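Local coordinates for protein beta-galactosidase (PDB 4OIF) that probably hydrolyses terminal non-reducing beta-D-galactose residues in beta-D-galactosides, as a zinc-binding member of glycoside hydrolase family 42, at residues A[443-448]-A[470-475]; A[459-464]-A[481-486]; A[485-490]-A[497-502]; A[503-508]-A[515-520]; A[527-532]-A[591-596]. All coordinates share one frame; numbering follows the deposited sequence.

Contact 1 (A[443-448]-A[470-475]); sequences VQHYRP and LLIAPM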
# COMPACT_ATOMS: atom_id res chain seq x y z
N VAL A 443 15.25 -23.57 -2.18
CA VAL A 443 14.67 -24.21 -3.36
C VAL A 443 15.62 -24.14 -4.58
O VAL A 443 15.70 -25.08 -5.39
CB VAL A 443 13.31 -23.60 -3.71
CG1 VAL A 443 12.73 -24.23 -4.95
CG2 VAL A 443 12.36 -23.77 -2.56
N GLN A 444 16.37 -23.05 -4.70
CA GLN A 444 17.37 -22.93 -5.76
C GLN A 444 18.42 -24.02 -5.62
O GLN A 444 18.93 -24.55 -6.61
CB GLN A 444 18.06 -21.57 -5.75
CG GLN A 444 17.18 -20.44 -6.20
CD GLN A 444 16.12 -20.93 -7.15
OE1 GLN A 444 16.41 -21.32 -8.29
NE2 GLN A 444 14.86 -20.94 -6.69
N HIS A 445 18.77 -24.36 -4.38
CA HIS A 445 19.79 -25.40 -4.23
C HIS A 445 19.21 -26.81 -4.39
O HIS A 445 19.90 -27.75 -4.80
CB HIS A 445 20.51 -25.21 -2.90
CG HIS A 445 21.40 -24.01 -2.91
ND1 HIS A 445 22.78 -24.10 -3.00
CD2 HIS A 445 21.11 -22.69 -2.94
CE1 HIS A 445 23.30 -22.89 -3.03
NE2 HIS A 445 22.31 -22.01 -2.99
N TYR A 446 17.92 -26.94 -4.13
CA TYR A 446 17.18 -28.16 -4.38
C TYR A 446 17.08 -28.46 -5.87
O TYR A 446 17.12 -29.62 -6.29
CB TYR A 446 15.80 -28.01 -3.75
CG TYR A 446 14.82 -29.15 -3.85
CD1 TYR A 446 14.91 -30.25 -3.01
CD2 TYR A 446 13.72 -29.07 -4.71
CE1 TYR A 446 13.97 -31.27 -3.05
CE2 TYR A 446 12.77 -30.08 -4.76
CZ TYR A 446 12.90 -31.18 -3.93
OH TYR A 446 11.96 -32.20 -3.97
N ARG A 447 16.94 -27.40 -6.67
CA ARG A 447 16.62 -27.53 -8.09
C ARG A 447 17.42 -28.60 -8.87
O ARG A 447 16.82 -29.43 -9.54
CB ARG A 447 16.75 -26.17 -8.80
CG ARG A 447 16.51 -26.26 -10.30
CD ARG A 447 16.92 -25.00 -11.03
NE ARG A 447 16.16 -23.85 -10.55
CZ ARG A 447 14.92 -23.58 -10.93
NH1 ARG A 447 14.30 -24.38 -11.79
NH2 ARG A 447 14.29 -22.52 -10.45
N PRO A 448 18.77 -28.58 -8.80
CA PRO A 448 19.49 -29.59 -9.59
C PRO A 448 19.19 -31.02 -9.17
O PRO A 448 19.20 -31.91 -10.01
CB PRO A 448 20.97 -29.25 -9.33
CG PRO A 448 20.97 -27.83 -8.91
CD PRO A 448 19.70 -27.66 -8.12
N LEU A 470 25.88 -35.62 1.67
CA LEU A 470 25.92 -34.24 1.25
C LEU A 470 24.90 -33.46 2.04
O LEU A 470 23.71 -33.78 2.00
CB LEU A 470 25.65 -34.14 -0.25
CG LEU A 470 25.54 -32.72 -0.81
CD1 LEU A 470 26.80 -31.90 -0.56
CD2 LEU A 470 25.23 -32.77 -2.30
N LEU A 471 25.39 -32.47 2.78
CA LEU A 471 24.55 -31.56 3.55
C LEU A 471 24.70 -30.13 3.01
O LEU A 471 25.80 -29.57 2.96
CB LEU A 471 24.91 -31.61 5.04
CG LEU A 471 24.09 -30.63 5.90
CD1 LEU A 471 22.61 -30.89 5.74
CD2 LEU A 471 24.49 -30.73 7.36
N ILE A 472 23.57 -29.56 2.62
CA ILE A 472 23.52 -28.23 2.03
C ILE A 472 22.82 -27.26 2.99
O ILE A 472 21.63 -27.39 3.25
CB ILE A 472 22.78 -28.28 0.66
CG1 ILE A 472 23.55 -29.19 -0.30
CG2 ILE A 472 22.58 -26.88 0.08
CD1 ILE A 472 22.78 -29.53 -1.57
N ALA A 473 23.57 -26.31 3.53
CA ALA A 473 23.03 -25.35 4.49
C ALA A 473 23.23 -23.90 4.03
O ALA A 473 24.14 -23.22 4.49
CB ALA A 473 23.68 -25.55 5.85
N PRO A 474 22.37 -23.43 3.12
CA PRO A 474 22.54 -22.08 2.57
C PRO A 474 22.04 -20.98 3.51
O PRO A 474 21.04 -21.18 4.23
CB PRO A 474 21.69 -22.11 1.29
CG PRO A 474 21.28 -23.53 1.11
CD PRO A 474 21.29 -24.16 2.46
N MET A 475 22.71 -19.82 3.49
CA MET A 475 22.27 -18.65 4.25
C MET A 475 21.89 -18.99 5.69
O MET A 475 20.81 -18.63 6.16
CB MET A 475 21.08 -17.98 3.57
CG MET A 475 21.36 -17.55 2.16
SD MET A 475 19.94 -16.72 1.43
CE MET A 475 19.94 -15.24 2.42

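Contact 2 (A[459-464]-A[481-486]); sequences ITKEHD and EETIAR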
# COMPACT_ATOMS: atom_id res chain seq x y z
N ILE A 459 15.88 -31.10 6.02
CA ILE A 459 15.96 -31.35 7.46
C ILE A 459 16.11 -30.09 8.30
O ILE A 459 16.27 -28.99 7.78
CB ILE A 459 17.14 -32.26 7.81
CG1 ILE A 459 18.46 -31.54 7.49
CG2 ILE A 459 17.01 -33.62 7.08
CD1 ILE A 459 19.68 -32.32 7.84
N THR A 460 16.06 -30.29 9.61
CA THR A 460 16.28 -29.23 10.58
C THR A 460 17.48 -29.62 11.43
O THR A 460 17.98 -30.73 11.31
CB THR A 460 15.06 -29.03 11.47
OG1 THR A 460 14.90 -30.15 12.34
CG2 THR A 460 13.83 -28.88 10.62
N LYS A 461 17.93 -28.71 12.29
CA LYS A 461 19.07 -29.00 13.16
C LYS A 461 18.72 -30.08 14.18
O LYS A 461 19.61 -30.64 14.82
CB LYS A 461 19.56 -27.74 13.86
CG LYS A 461 18.55 -27.09 14.79
CD LYS A 461 19.09 -25.77 15.30
CE LYS A 461 18.22 -25.19 16.39
NZ LYS A 461 16.92 -24.75 15.83
N GLU A 462 17.43 -30.40 14.30
CA GLU A 462 16.96 -31.51 15.13
C GLU A 462 17.20 -32.89 14.49
O GLU A 462 16.62 -33.88 14.92
CB GLU A 462 15.46 -31.37 15.42
CG GLU A 462 15.00 -29.99 15.89
CD GLU A 462 15.55 -29.61 17.25
OE1 GLU A 462 15.69 -30.50 18.13
OE2 GLU A 462 15.86 -28.41 17.43
N HIS A 463 18.03 -32.95 13.45
CA HIS A 463 18.25 -34.20 12.71
C HIS A 463 19.68 -34.69 12.80
O HIS A 463 20.61 -33.92 13.02
CB HIS A 463 17.90 -34.04 11.22
CG HIS A 463 16.45 -34.16 10.92
ND1 HIS A 463 15.54 -33.16 11.22
CD2 HIS A 463 15.74 -35.15 10.33
CE1 HIS A 463 14.33 -33.54 10.84
NE2 HIS A 463 14.42 -34.74 10.30
N ASP A 464 19.83 -35.99 12.58
CA ASP A 464 21.13 -36.62 12.50
C ASP A 464 21.82 -36.24 11.19
O ASP A 464 21.42 -36.70 10.12
CB ASP A 464 20.96 -38.13 12.60
CG ASP A 464 22.26 -38.86 12.79
OD1 ASP A 464 23.33 -38.31 12.46
OD2 ASP A 464 22.19 -40.02 13.26
N GLU A 481 26.59 -22.23 18.65
CA GLU A 481 27.87 -22.90 18.83
C GLU A 481 27.69 -24.41 18.69
O GLU A 481 28.52 -25.09 18.08
CB GLU A 481 28.47 -22.58 20.20
CG GLU A 481 28.84 -21.13 20.41
CD GLU A 481 30.31 -20.87 20.17
OE1 GLU A 481 30.91 -21.59 19.34
OE2 GLU A 481 30.88 -19.96 20.81
N GLU A 482 26.60 -24.91 19.25
CA GLU A 482 26.33 -26.34 19.29
C GLU A 482 26.09 -26.91 17.89
O GLU A 482 26.66 -27.97 17.53
CB GLU A 482 25.14 -26.60 20.20
CG GLU A 482 24.55 -27.98 20.09
CD GLU A 482 23.39 -28.17 21.04
OE1 GLU A 482 23.59 -28.00 22.25
OE2 GLU A 482 22.26 -28.46 20.57
N THR A 483 25.27 -26.22 17.10
CA THR A 483 25.05 -26.63 15.71
C THR A 483 26.34 -26.55 14.90
O THR A 483 26.60 -27.42 14.08
CB THR A 483 23.98 -25.77 15.00
OG1 THR A 483 22.72 -25.92 15.66
CG2 THR A 483 23.85 -26.20 13.54
N ILE A 484 27.13 -25.50 15.12
CA ILE A 484 28.43 -25.39 14.48
C ILE A 484 29.31 -26.60 14.80
O ILE A 484 29.91 -27.18 13.92
CB ILE A 484 29.18 -24.11 14.90
CG1 ILE A 484 28.56 -22.88 14.24
CG2 ILE A 484 30.64 -24.18 14.48
CD1 ILE A 484 29.13 -21.56 14.77
N ALA A 485 29.36 -26.99 16.07
CA ALA A 485 30.15 -28.16 16.47
C ALA A 485 29.63 -29.41 15.77
O ALA A 485 30.42 -30.24 15.31
CB ALA A 485 30.12 -28.34 17.98
N ARG A 486 28.32 -29.54 15.68
CA ARG A 486 27.77 -30.70 14.97
C ARG A 486 28.19 -30.69 13.49
O ARG A 486 28.59 -31.72 12.95
CB ARG A 486 26.25 -30.76 15.12
CG ARG A 486 25.83 -31.05 16.56
CD ARG A 486 24.37 -30.85 16.78
NE ARG A 486 23.59 -31.78 15.98
CZ ARG A 486 22.48 -31.46 15.32
NH1 ARG A 486 22.00 -30.21 15.35
NH2 ARG A 486 21.85 -32.39 14.62

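Contact 3 (A[485-490]-A[497-502]); sequences ARLKEF and LVMTYI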
# COMPACT_ATOMS: atom_id res chain seq x y z
N ALA A 485 29.36 -26.99 16.07
CA ALA A 485 30.15 -28.16 16.47
C ALA A 485 29.63 -29.41 15.77
O ALA A 485 30.42 -30.24 15.31
CB ALA A 485 30.12 -28.34 17.98
N ARG A 486 28.32 -29.54 15.68
CA ARG A 486 27.77 -30.70 14.97
C ARG A 486 28.19 -30.69 13.49
O ARG A 486 28.59 -31.72 12.95
CB ARG A 486 26.25 -30.76 15.12
CG ARG A 486 25.83 -31.05 16.56
CD ARG A 486 24.37 -30.85 16.78
NE ARG A 486 23.59 -31.78 15.98
CZ ARG A 486 22.48 -31.46 15.32
NH1 ARG A 486 22.00 -30.21 15.35
NH2 ARG A 486 21.85 -32.39 14.62
N LEU A 487 28.14 -29.52 12.85
CA LEU A 487 28.59 -29.39 11.48
C LEU A 487 30.06 -29.80 11.34
O LEU A 487 30.45 -30.51 10.39
CB LEU A 487 28.39 -27.95 10.99
CG LEU A 487 26.92 -27.53 10.92
CD1 LEU A 487 26.77 -26.04 10.58
CD2 LEU A 487 26.13 -28.41 9.92
N LYS A 488 30.85 -29.35 12.29
CA LYS A 488 32.28 -29.63 12.33
C LYS A 488 32.51 -31.15 12.37
O LYS A 488 33.26 -31.69 11.54
CB LYS A 488 32.90 -28.94 13.55
CG LYS A 488 34.41 -29.00 13.65
CD LYS A 488 34.83 -28.48 15.00
CE LYS A 488 36.34 -28.40 15.14
NZ LYS A 488 36.71 -28.15 16.55
N GLU A 489 31.86 -31.83 13.31
CA GLU A 489 31.96 -33.29 13.39
C GLU A 489 31.51 -33.96 12.11
O GLU A 489 32.13 -34.92 11.64
CB GLU A 489 31.14 -33.83 14.55
CG GLU A 489 31.81 -33.62 15.89
CD GLU A 489 33.15 -34.33 15.99
OE1 GLU A 489 33.16 -35.55 16.23
OE2 GLU A 489 34.20 -33.65 15.83
N PHE A 490 30.42 -33.45 11.55
CA PHE A 490 29.85 -34.00 10.33
C PHE A 490 30.89 -33.99 9.22
O PHE A 490 31.11 -35.00 8.56
CB PHE A 490 28.59 -33.24 9.92
CG PHE A 490 28.12 -33.56 8.54
CD1 PHE A 490 27.44 -34.73 8.28
CD2 PHE A 490 28.38 -32.69 7.49
CE1 PHE A 490 27.02 -35.03 6.99
CE2 PHE A 490 27.96 -32.98 6.19
CZ PHE A 490 27.27 -34.15 5.94
N LEU A 497 29.89 -30.80 3.13
CA LEU A 497 29.03 -29.71 3.54
C LEU A 497 29.17 -28.54 2.59
O LEU A 497 30.27 -28.20 2.21
CB LEU A 497 29.40 -29.27 4.95
CG LEU A 497 28.73 -28.02 5.51
CD1 LEU A 497 27.21 -28.18 5.66
CD2 LEU A 497 29.35 -27.68 6.84
N VAL A 498 28.04 -27.95 2.20
CA VAL A 498 28.03 -26.75 1.35
C VAL A 498 27.32 -25.59 2.05
O VAL A 498 26.16 -25.71 2.44
CB VAL A 498 27.34 -27.01 -0.01
CG1 VAL A 498 27.25 -25.73 -0.82
CG2 VAL A 498 28.08 -28.07 -0.81
N MET A 499 28.02 -24.48 2.21
CA MET A 499 27.40 -23.28 2.74
C MET A 499 27.60 -22.11 1.79
O MET A 499 28.32 -22.22 0.80
CB MET A 499 27.94 -22.93 4.13
CG MET A 499 27.38 -23.81 5.22
SD MET A 499 27.96 -23.36 6.86
CE MET A 499 26.45 -23.20 7.76
N THR A 500 26.93 -21.01 2.09
CA THR A 500 26.91 -19.88 1.17
C THR A 500 27.05 -18.58 1.89
O THR A 500 27.16 -18.52 3.11
CB THR A 500 25.58 -19.79 0.38
OG1 THR A 500 24.53 -19.33 1.25
CG2 THR A 500 25.19 -21.14 -0.25
N TYR A 501 27.01 -17.52 1.09
CA TYR A 501 26.87 -16.17 1.58
C TYR A 501 25.84 -16.06 2.70
O TYR A 501 24.86 -16.81 2.73
CB TYR A 501 26.48 -15.26 0.43
CG TYR A 501 25.26 -15.74 -0.32
CD1 TYR A 501 25.38 -16.65 -1.37
CD2 TYR A 501 23.98 -15.27 0.01
CE1 TYR A 501 24.25 -17.09 -2.07
CE2 TYR A 501 22.86 -15.70 -0.69
CZ TYR A 501 22.99 -16.62 -1.73
OH TYR A 501 21.88 -17.06 -2.43
N ILE A 502 26.09 -15.12 3.61
CA ILE A 502 25.21 -14.81 4.74
C ILE A 502 24.88 -16.05 5.56
O ILE A 502 23.72 -16.33 5.88
CB ILE A 502 23.92 -14.12 4.25
CG1 ILE A 502 24.29 -13.03 3.23
CG2 ILE A 502 23.20 -13.45 5.39
CD1 ILE A 502 23.15 -12.21 2.77

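Contact 4 (A[503-508]-A[515-520]); sequences SGIVDE and GGWHQD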
# COMPACT_ATOMS: atom_id res chain seq x y z
N SER A 503 25.92 -16.78 5.92
CA SER A 503 25.79 -17.94 6.79
C SER A 503 26.68 -17.75 7.99
O SER A 503 27.78 -17.31 7.84
CB SER A 503 26.20 -19.21 6.05
OG SER A 503 25.46 -19.37 4.85
N GLY A 504 26.22 -18.09 9.18
CA GLY A 504 27.06 -18.05 10.36
C GLY A 504 27.46 -16.67 10.82
O GLY A 504 28.60 -16.43 11.21
N ILE A 505 26.51 -15.74 10.80
CA ILE A 505 26.79 -14.35 11.11
C ILE A 505 26.54 -14.04 12.58
O ILE A 505 27.20 -13.19 13.21
CB ILE A 505 25.93 -13.44 10.24
CG1 ILE A 505 26.18 -13.79 8.77
CG2 ILE A 505 26.21 -11.98 10.52
CD1 ILE A 505 27.64 -13.71 8.36
N VAL A 506 25.62 -14.81 13.14
CA VAL A 506 24.87 -14.43 14.31
C VAL A 506 24.56 -15.67 15.15
O VAL A 506 24.37 -16.75 14.58
CB VAL A 506 23.59 -13.68 13.85
CG1 VAL A 506 22.30 -14.35 14.32
CG2 VAL A 506 23.66 -12.23 14.24
N ASP A 507 24.55 -15.55 16.47
CA ASP A 507 24.23 -16.72 17.29
C ASP A 507 22.72 -16.82 17.52
O ASP A 507 21.96 -16.03 16.97
CB ASP A 507 24.98 -16.72 18.64
CG ASP A 507 24.57 -15.59 19.59
OD1 ASP A 507 23.50 -14.95 19.42
OD2 ASP A 507 25.34 -15.36 20.54
N GLU A 508 22.30 -17.77 18.33
CA GLU A 508 20.87 -17.99 18.55
C GLU A 508 20.16 -16.82 19.25
O GLU A 508 18.95 -16.86 19.44
CB GLU A 508 20.67 -19.28 19.35
CG GLU A 508 20.90 -19.14 20.86
CD GLU A 508 22.29 -19.57 21.31
OE1 GLU A 508 23.25 -19.50 20.50
OE2 GLU A 508 22.43 -19.99 22.48
N GLY A 515 35.02 -10.79 16.30
CA GLY A 515 36.43 -11.07 16.15
C GLY A 515 36.70 -11.96 14.98
O GLY A 515 37.62 -12.77 14.99
N GLY A 516 35.88 -11.82 13.95
CA GLY A 516 36.04 -12.62 12.77
C GLY A 516 35.21 -13.87 12.86
O GLY A 516 34.58 -14.16 13.88
N TRP A 517 35.20 -14.63 11.78
CA TRP A 517 34.45 -15.86 11.74
C TRP A 517 34.75 -16.90 12.77
O TRP A 517 35.89 -17.03 13.21
CB TRP A 517 34.60 -16.48 10.37
CG TRP A 517 33.38 -16.24 9.81
CD1 TRP A 517 32.69 -15.07 9.91
CD2 TRP A 517 32.53 -17.17 9.17
NE1 TRP A 517 31.48 -15.21 9.33
CE2 TRP A 517 31.35 -16.49 8.87
CE3 TRP A 517 32.68 -18.50 8.79
CZ2 TRP A 517 30.34 -17.08 8.20
CZ3 TRP A 517 31.66 -19.09 8.13
CH2 TRP A 517 30.50 -18.39 7.85
N HIS A 518 33.70 -17.63 13.16
CA HIS A 518 33.86 -18.64 14.19
C HIS A 518 34.97 -19.57 13.75
O HIS A 518 34.99 -20.04 12.61
CB HIS A 518 32.57 -19.41 14.45
CG HIS A 518 32.67 -20.38 15.60
ND1 HIS A 518 33.50 -21.48 15.57
CD2 HIS A 518 32.06 -20.40 16.80
CE1 HIS A 518 33.39 -22.14 16.70
NE2 HIS A 518 32.51 -21.51 17.47
N GLN A 519 35.89 -19.79 14.68
CA GLN A 519 37.07 -20.62 14.49
C GLN A 519 36.80 -21.94 13.77
O GLN A 519 37.49 -22.30 12.82
CB GLN A 519 37.71 -20.91 15.86
CG GLN A 519 38.91 -21.84 15.80
CD GLN A 519 39.56 -22.00 17.16
OE1 GLN A 519 39.22 -21.29 18.11
NE2 GLN A 519 40.50 -22.94 17.26
N ASP A 520 35.78 -22.66 14.26
CA ASP A 520 35.41 -23.97 13.72
C ASP A 520 35.07 -23.89 12.24
O ASP A 520 35.58 -24.68 11.45
CB ASP A 520 34.23 -24.56 14.49
CG ASP A 520 34.63 -25.10 15.86
OD1 ASP A 520 35.84 -25.17 16.15
OD2 ASP A 520 33.71 -25.48 16.63

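Contact 5 (A[527-532]-A[591-596]); sequences MEPIET and AYYIGG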
# COMPACT_ATOMS: atom_id res chain seq x y z
N MET A 527 38.68 -20.92 4.81
CA MET A 527 38.54 -19.55 4.37
C MET A 527 37.66 -18.80 5.38
O MET A 527 37.21 -19.39 6.37
CB MET A 527 37.95 -19.47 2.95
CG MET A 527 36.77 -20.38 2.67
SD MET A 527 35.24 -19.95 3.53
CE MET A 527 34.80 -18.37 2.80
N GLU A 528 37.41 -17.51 5.14
CA GLU A 528 36.37 -16.80 5.88
C GLU A 528 35.80 -15.65 5.07
O GLU A 528 36.48 -15.08 4.21
CB GLU A 528 36.91 -16.28 7.21
CG GLU A 528 38.15 -15.42 7.12
CD GLU A 528 38.67 -15.02 8.49
OE1 GLU A 528 37.87 -14.60 9.35
OE2 GLU A 528 39.90 -15.14 8.71
N PRO A 529 34.53 -15.33 5.32
CA PRO A 529 33.96 -14.16 4.64
C PRO A 529 34.37 -12.89 5.37
O PRO A 529 34.39 -12.90 6.60
CB PRO A 529 32.45 -14.40 4.74
CG PRO A 529 32.29 -15.20 6.00
CD PRO A 529 33.55 -16.01 6.18
N ILE A 530 34.71 -11.82 4.66
CA ILE A 530 34.98 -10.59 5.40
C ILE A 530 34.02 -9.47 5.03
O ILE A 530 33.94 -8.48 5.75
CB ILE A 530 36.43 -10.11 5.21
CG1 ILE A 530 36.70 -9.72 3.76
CG2 ILE A 530 37.40 -11.20 5.64
CD1 ILE A 530 38.14 -9.30 3.53
N GLU A 531 33.29 -9.61 3.93
CA GLU A 531 32.35 -8.57 3.50
C GLU A 531 31.21 -9.10 2.66
O GLU A 531 31.41 -9.85 1.71
CB GLU A 531 33.06 -7.46 2.72
CG GLU A 531 32.11 -6.30 2.41
CD GLU A 531 32.77 -5.13 1.71
OE1 GLU A 531 33.98 -5.18 1.42
OE2 GLU A 531 32.06 -4.14 1.44
N THR A 532 30.00 -8.69 3.03
CA THR A 532 28.81 -9.04 2.28
C THR A 532 28.41 -7.86 1.43
O THR A 532 28.03 -6.81 1.95
CB THR A 532 27.64 -9.43 3.20
OG1 THR A 532 27.94 -10.67 3.87
CG2 THR A 532 26.38 -9.61 2.38
N ALA A 591 34.32 -29.29 2.68
CA ALA A 591 33.45 -28.14 2.89
C ALA A 591 33.61 -27.14 1.75
O ALA A 591 34.71 -26.67 1.46
CB ALA A 591 33.75 -27.48 4.24
N TYR A 592 32.50 -26.86 1.09
CA TYR A 592 32.43 -25.90 -0.00
C TYR A 592 31.72 -24.60 0.42
O TYR A 592 30.70 -24.64 1.11
CB TYR A 592 31.68 -26.49 -1.19
CG TYR A 592 32.32 -27.69 -1.83
CD1 TYR A 592 32.28 -28.93 -1.21
CD2 TYR A 592 32.93 -27.59 -3.07
CE1 TYR A 592 32.86 -30.04 -1.80
CE2 TYR A 592 33.50 -28.69 -3.67
CZ TYR A 592 33.46 -29.91 -3.03
OH TYR A 592 34.03 -31.01 -3.61
N TYR A 593 32.25 -23.46 -0.02
CA TYR A 593 31.59 -22.19 0.22
C TYR A 593 31.27 -21.52 -1.11
O TYR A 593 32.15 -21.35 -1.96
CB TYR A 593 32.48 -21.28 1.07
CG TYR A 593 31.79 -20.03 1.58
CD1 TYR A 593 31.93 -18.81 0.92
CD2 TYR A 593 31.02 -20.07 2.75
CE1 TYR A 593 31.31 -17.65 1.41
CE2 TYR A 593 30.38 -18.91 3.24
CZ TYR A 593 30.54 -17.71 2.56
OH TYR A 593 29.92 -16.57 3.03
N ILE A 594 30.00 -21.14 -1.28
CA ILE A 594 29.59 -20.43 -2.48
C ILE A 594 29.33 -18.96 -2.14
O ILE A 594 28.35 -18.65 -1.46
CB ILE A 594 28.33 -21.04 -3.11
CG1 ILE A 594 28.59 -22.48 -3.56
CG2 ILE A 594 27.91 -20.19 -4.28
CD1 ILE A 594 27.34 -23.28 -3.83
N GLY A 595 30.20 -18.07 -2.61
CA GLY A 595 30.20 -16.69 -2.14
C GLY A 595 29.13 -15.75 -2.68
O GLY A 595 28.82 -14.72 -2.08
N GLY A 596 28.57 -16.09 -3.84
CA GLY A 596 27.62 -15.21 -4.48
C GLY A 596 26.37 -15.96 -4.88
O GLY A 596 26.36 -17.18 -4.90

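Contact 1 (A[443-448]-A[470-475])
In His-445, CG lies anti to the carbonyl carbon and beside the backbone N (chi1 -71°), and this carries the imidazole off helix 438-451 toward Ile-472 and Pro-474. In Ile-472 it is the CG2 branch that stands anti to the backbone N and meets the histidine. CG2 packs on His-445 CB at 4.0 Å and comes obliquely to the ring. Pro-474 lies over one ring face. Its CG is 4.2 Å from the centroid of the His-445 ring and 16° off the ring normal, a CH-pi contact offset toward the rim. This is helix-on-sheet packing in the trimerisation domain, a glutaminase-I-like alpha/beta fold. Strand 470-473 is an inner parallel strand of the large mixed sheet. The contact is buried and has no hydrogen bond of its own. ND1 of His-445 is hydrogen-bonded outside it, to the hydroxyl of Tyr-607 on helix 600-613. That same helix touches Ile-472, and the His-603 ring meets the imidazole with the planes at about 50°.

Contact 2 (A[459-464]-A[481-486])
The loop at Lys-461 passes the first turns of helix 481-492, with the CA atoms of Lys-461 and Thr-483 6.9 Å apart. A type I beta turn from Thr-460 to His-463 shapes this loop, and an ST turn lies within it, in which Thr-460 OG1 accepts from the N of Glu-462. The turn follows edge strand 456-459 of the trimerisation domain. Arg-486 reaches across with its guanidinium edge-on to the turn. NH1 and NH2 both donate to the carbonyl O of Lys-461. The NH1 bond is modelled very short, so its exact length is doubtful, and the NH2 bond is weak, bent to 122°. The bend at chi3 (64°) turns the guanidinium, which also makes a cation-pi contact with Phe-465. An alanine here has no guanidinium, which would probably leave the Lys-461 carbonyl without the grip of these donors and the turn less tied to the helix. Lys-461 sets its CB toward the helix, but its chain then leads away, and NZ forms a salt bridge with Asp-418. The chain crosses Thr-483 at about a right angle, with Lys-461 CD 3.7 Å from Thr-483 OG1.

Contact 3 (A[485-490]-A[497-502])
Leu-497 starts the strand side of the contact and meets both Phe-490 and Leu-487 on helix 481-492. Its CB lies at the edge of the Phe-490 ring, near the ring plane, 4.2 Å from CE2. The phenyl ring thus offers its rim, not a face. Leu-497 CG stands anti to the backbone N (chi1 172°), and the branch beyond it brings CD2 to 4.3 Å from Leu-487 CB. Val-498 turns to the other face of the sheet, where it touches Leu-470. Met-499 comes back to the helix side. Its chain crosses Leu-487 at about a right angle, and the end methyl does the touching, with Met-499 CE 4.0 Å from Leu-487 CD1. A bend at chi3 directs that methyl. Thr-500 lies beyond the helix, and its OG1 donates to the O of Tyr-501 at 2.9 Å, in the carbonyl plane and on a lone pair. The same OG1 is hydrogen-bonded to the N of Met-475. All four side chains that meet are buried and apolar. Leu-471 and Phe-465 fill in beside Leu-487 and Phe-490, and Phe-525 of helix 519-525 packs on Leu-497 and Met-499. The axes of 485-490 and 497-500 come within 10.4 Å, at 135° between their directions. Helix 481-492 links parallel neighbours 470-473 and 496-500, so this is the helix-to-second-strand packing of a beta-alpha-beta crossover.

Contact 4 (A[503-508]-A[515-520])
Trp-517 turns the nitrogen-bearing side of its indole (NE1, CE2, CZ2) to the backbone carbonyl of Gly-504. It does so from the loop just ahead of helix 519-525, whose N-cap is His-518, in the trimerisation domain. The chi1 of Trp-517 (-106°) is off the staggered positions, and this swings the ring toward the other loop. Gly-504 O approaches the indole obliquely. It lies 3.1 Å above the ring plane, displaced toward the rim, and 3.5 Å from Trp-517 CZ2. Ser-503 O lies at the ring edge, but too close in the model, so its exact place is doubtful. Ile-505 comes to the edge as well. Its CB points away, yet the chain bends back and sets CD1 4.2 Å from Trp-517 NE1, near the ring plane. Gly-504 has positive phi and psi. A beta carbon there would point at the indole and crowd its CH2 atom. Pro-529 touches Trp-517 from strand 527-534, and Ile-505 packs on Phe-372 of a neighbouring subunit. Ser-503 OG is bonded to the O of Thr-500. On the helix side, His-518 uses both ring nitrogens: NE2 pairs with Glu-481 OE1, while ND1 accepts from the N of Asp-520 at 2.9 Å, with the donor near the imidazole plane, 11° out of it.

Contact 5 (A[527-532]-A[591-596])
The Tyr-593 ring carries Met-527 CE over one face, and Pro-529 comes to it obliquely near the hydroxyl end. Met-527 CE sits 3.4 Å above the ring plane, offset toward the rim, with Tyr-593 CD1 at 3.5 Å. The sulfur is farther along, 4.5 Å from the ring centroid and oblique, so the pair combines a CH-pi and a Met-aromatic contact. Met-527 has CG in the crowded position between the backbone N and carbonyl carbon (chi1 44°). Further bends at chi2 and chi3 fold the methyl down onto the ring. Tyr-593 extends with CG anti to its own N (chi1 -169°), which brings its hydroxyl beside Pro-529, with Tyr-593 OH 3.7 Å from Pro-529 CB. With the ring gone, as in an alanine here, the Met-527 methyl and Pro-529 would probably be left without their partner and a gap would open between the strands. Glu-528 points the other way and makes a salt bridge with Arg-382 of a neighbouring subunit. Strands 527-534 and 555-561 form a separate antiparallel pair. The contact is therefore sheet-on-sheet packing, laying that pair over strand 589-594 of the large mixed sheet in the trimerisation domain.

How the contacts relate
All five contacts lie in the trimerisation domain. Contacts 1, 3 and 5 are buried, without a hydrogen bond across them, and rest on nearby strands of one mixed sheet. Contact 3 is purely aliphatic and aromatic, while 1 and 5 put a methylene or methyl over a ring. Contact 1 packs a helix on one face; contact 3 packs helix 481-492 on the other. Contact 5 adds a second, small sheet. Contacts 2 and 4 are partly buried loop contacts. Contact 2 is held by arginine bonds to a carbonyl, contact 4 by an indole packed against backbone. Contact 2 shares helix 481-492 with contact 3, whose Lys-488 forms a salt bridge with Asp-520 of contact 4. Contacts 4 and 5 both touch a neighbouring subunit.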